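Local atomic coordinates of Ice-binding protein isoform1a (PDB entry 7BWX), a protein that probably binds to ice crystals, as an antifreeze protein of the ice-binding family from an Antarctic ascomycete fungus. Residues A[15-20]-A[55-60]. The protein carries 1 engineered substitution. Sequence-based numbering, arbitrary orientation.
Sequences SSFGAL and QLHIND
Phe17 and His57 meet as a rim-to-rim aromatic pair near one end of the structure, joining the corner just before strand 19-20 to strand 56-58. The contact is small, 94 Å² in all, and rests on one ring atom: CZ of Phe17 lies 3.7 Å from CD2 of His57 and 4.1 Å from its CB. The ring centroids are 5.8 Å apart and the planes inclined at 50°; the side chains cross at about a right angle, and neither ring lies over the face of the other. His57 CB points toward Phe17, and CG, anti to the carbonyl carbon (chi1 -68°), carries the imidazole beside the backbone N. In the right-handed beta-helix of this protein, strand 36-39 runs parallel between the two strands, and the aromatic side chains reach across that intervening coil; Thr62 of helix 61-79 touches both side chains. The imidazole is also held at its ND1 edge, which donates a nearly straight hydrogen bond (168°) to OD2 of Asp60, 2.7 Å away, in the ring plane and on the syn lone pair of the carboxylate. With an alanine here, Asp60 OD2 is likely to lose its imidazole donor and a gap to open beside Phe17 CZ. The Asp60 side chain is also the N-cap of helix 61-79.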
ATOM      1  N   SER A  15      -9.562   4.747  -5.272  1.00 14.02           N
ATOM      2  CA  SER A  15      -8.623   5.866  -4.981  1.00 17.22           C
ATOM      3  C   SER A  15      -8.951   6.565  -3.650  1.00 16.78           C
ATOM      4  O   SER A  15      -8.033   7.160  -3.090  1.00 16.87           O
ATOM      5  CB  SER A  15      -8.586   6.867  -6.129  1.00 18.69           C
ATOM      6  OG  SER A  15      -9.798   7.607  -6.083  1.00 22.08           O
ATOM      7  N   SER A  16     -10.171   6.462  -3.123  1.00 15.64           N
ATOM      8  CA  SER A  16     -10.576   7.123  -1.868  1.00 15.76           C
ATOM      9  C   SER A  16     -10.407   6.217  -0.635  1.00 14.90           C
ATOM     10  O   SER A  16     -10.658   6.711   0.512  1.00 13.56           O
ATOM     11  CB  SER A  16     -11.964   7.617  -2.022  1.00 17.33           C
ATOM     12  OG  SER A  16     -12.882   6.527  -2.089  1.00 18.44           O
ATOM     13  N   PHE A  17      -9.975   4.970  -0.815  1.00 12.71           N
ATOM     14  CA  PHE A  17      -9.932   3.966   0.284  1.00 12.67           C
ATOM     15  C   PHE A  17      -8.587   3.979   0.995  1.00 12.83           C
ATOM     16  O   PHE A  17      -7.552   3.881   0.321  1.00 14.71           O
ATOM     17  CB  PHE A  17     -10.265   2.556  -0.235  1.00 12.22           C
ATOM     18  CG  PHE A  17     -11.739   2.366  -0.504  1.00 12.17           C
ATOM     19  CD1 PHE A  17     -12.338   2.903  -1.644  1.00 12.35           C
ATOM     20  CD2 PHE A  17     -12.532   1.750   0.436  1.00 11.68           C
ATOM     21  CE1 PHE A  17     -13.703   2.797  -1.846  1.00 12.66           C
ATOM     22  CE2 PHE A  17     -13.890   1.603   0.217  1.00 12.47           C
ATOM     23  CZ  PHE A  17     -14.473   2.123  -0.914  1.00 13.42           C
ATOM     24  N   GLY A  18      -8.617   4.002   2.325  1.00 13.09           N
ATOM     25  CA  GLY A  18      -7.418   3.731   3.138  1.00 14.06           C
ATOM     26  C   GLY A  18      -7.192   2.248   3.337  1.00 14.41           C
ATOM     27  O   GLY A  18      -6.031   1.844   3.455  1.00 12.52           O
ATOM     28  N   ALA A  19      -8.281   1.477   3.403  1.00 13.78           N
ATOM     29  CA  ALA A  19      -8.248   0.015   3.590  1.00 13.61           C
ATOM     30  C   ALA A  19      -9.412  -0.566   2.786  1.00 13.40           C
ATOM     31  O   ALA A  19     -10.602  -0.155   2.966  1.00 14.55           O
ATOM     32  CB  ALA A  19      -8.325  -0.363   5.032  1.00 14.94           C
ATOM     33  N   LEU A  20      -9.070  -1.503   1.932  1.00 13.60           N
ATOM     34  CA  LEU A  20     -10.055  -2.217   1.094  1.00 13.73           C
ATOM     35  C   LEU A  20      -9.643  -3.684   1.053  1.00 14.03           C
ATOM     36  O   LEU A  20      -8.451  -3.992   0.777  1.00 13.57           O
ATOM     37  CB  LEU A  20     -10.061  -1.586  -0.291  1.00 13.50           C
ATOM     38  CG  LEU A  20     -10.988  -2.243  -1.288  1.00 14.50           C
ATOM     39  CD1 LEU A  20     -12.424  -2.031  -0.868  1.00 16.21           C
ATOM     40  CD2 LEU A  20     -10.680  -1.666  -2.666  1.00 15.66           C
ATOM     41  N   GLN A  55     -15.826   7.251   4.483  1.00 18.53           N
ATOM     42  CA  GLN A  55     -17.107   6.494   4.383  1.00 21.72           C
ATOM     43  C   GLN A  55     -16.823   4.992   4.490  1.00 16.98           C
ATOM     44  O   GLN A  55     -15.847   4.521   3.892  1.00 14.36           O
ATOM     45  CB  GLN A  55     -17.786   6.823   3.055  1.00 25.91           C
ATOM     46  CG  GLN A  55     -18.368   8.234   2.987  1.00 35.83           C
ATOM     47  CD  GLN A  55     -19.140   8.413   1.698  1.00 48.26           C
ATOM     48  OE1 GLN A  55     -18.683   9.091   0.776  1.00 59.65           O
ATOM     49  NE2 GLN A  55     -20.286   7.739   1.589  1.00 60.32           N
ATOM     50  N   LEU A  56     -17.691   4.268   5.158  1.00 15.75           N
ATOM     51  CA  LEU A  56     -17.645   2.801   5.248  1.00 17.21           C
ATOM     52  C   LEU A  56     -18.486   2.254   4.095  1.00 19.17           C
ATOM     53  O   LEU A  56     -19.610   2.711   3.880  1.00 21.05           O
ATOM     54  CB  LEU A  56     -18.154   2.461   6.644  1.00 22.10           C
ATOM     55  CG  LEU A  56     -17.938   1.060   7.154  1.00 31.52           C
ATOM     56  CD1 LEU A  56     -16.495   0.582   6.985  1.00 34.72           C
ATOM     57  CD2 LEU A  56     -18.365   1.003   8.612  1.00 33.94           C
ATOM     58  N   HIS A  57     -17.936   1.367   3.289  1.00 14.18           N
ATOM     59  CA  HIS A  57     -18.660   0.749   2.161  1.00 14.95           C
ATOM     60  C   HIS A  57     -18.532  -0.757   2.316  1.00 15.25           C
ATOM     61  O   HIS A  57     -17.548  -1.327   1.830  1.00 13.16           O
ATOM     62  CB  HIS A  57     -18.103   1.236   0.828  1.00 14.58           C
ATOM     63  CG  HIS A  57     -18.358   2.676   0.542  1.00 15.24           C
ATOM     64  ND1 HIS A  57     -19.595   3.111   0.107  1.00 15.78           N
ATOM     65  CD2 HIS A  57     -17.518   3.755   0.525  1.00 16.93           C
ATOM     66  CE1 HIS A  57     -19.551   4.422  -0.101  1.00 18.70           C
ATOM     67  NE2 HIS A  57     -18.273   4.849   0.132  1.00 16.98           N
ATOM     68  N   ILE A  58     -19.443  -1.358   3.062  1.00 14.67           N
ATOM     69  CA  ILE A  58     -19.456  -2.836   3.211  1.00 14.97           C
ATOM     70  C   ILE A  58     -20.476  -3.382   2.215  1.00 15.26           C
ATOM     71  O   ILE A  58     -21.730  -3.334   2.456  1.00 15.20           O
ATOM     72  CB  ILE A  58     -19.716  -3.262   4.652  1.00 17.51           C
ATOM     73  CG1 ILE A  58     -18.746  -2.563   5.616  1.00 21.05           C
ATOM     74  CG2 ILE A  58     -19.646  -4.765   4.756  1.00 18.72           C
ATOM     75  CD1 ILE A  58     -18.990  -2.859   7.065  1.00 23.97           C
ATOM     76  N   ASN A  59     -19.962  -3.865   1.114  1.00 15.89           N
ATOM     77  CA  ASN A  59     -20.737  -4.590   0.099  1.00 17.33           C
ATOM     78  C   ASN A  59     -21.831  -3.703  -0.479  1.00 18.70           C
ATOM     79  O   ASN A  59     -23.025  -4.078  -0.408  1.00 19.95           O
ATOM     80  CB  ASN A  59     -21.284  -5.897   0.654  1.00 18.98           C
ATOM     81  CG  ASN A  59     -21.713  -6.787  -0.507  1.00 21.23           C
ATOM     82  OD1 ASN A  59     -21.215  -6.615  -1.624  1.00 17.73           O
ATOM     83  ND2 ASN A  59     -22.592  -7.738  -0.249  1.00 17.51           N
ATOM     84  N   ASP A  60     -21.456  -2.580  -1.103  1.00 17.99           N
ATOM     85  CA  ASP A  60     -22.402  -1.771  -1.903  1.00 18.56           C
ATOM     86  C   ASP A  60     -21.789  -1.619  -3.309  1.00 19.20           C
ATOM     87  O   ASP A  60     -20.716  -2.229  -3.572  1.00 17.16           O
ATOM     88  CB  ASP A  60     -22.729  -0.468  -1.174  1.00 18.93           C
ATOM     89  CG  ASP A  60     -21.498   0.395  -0.865  1.00 20.40           C
ATOM     90  OD1 ASP A  60     -20.412   0.146  -1.467  1.00 17.40           O
ATOM     91  OD2 ASP A  60     -21.630   1.307  -0.033  1.00 21.34           O
TER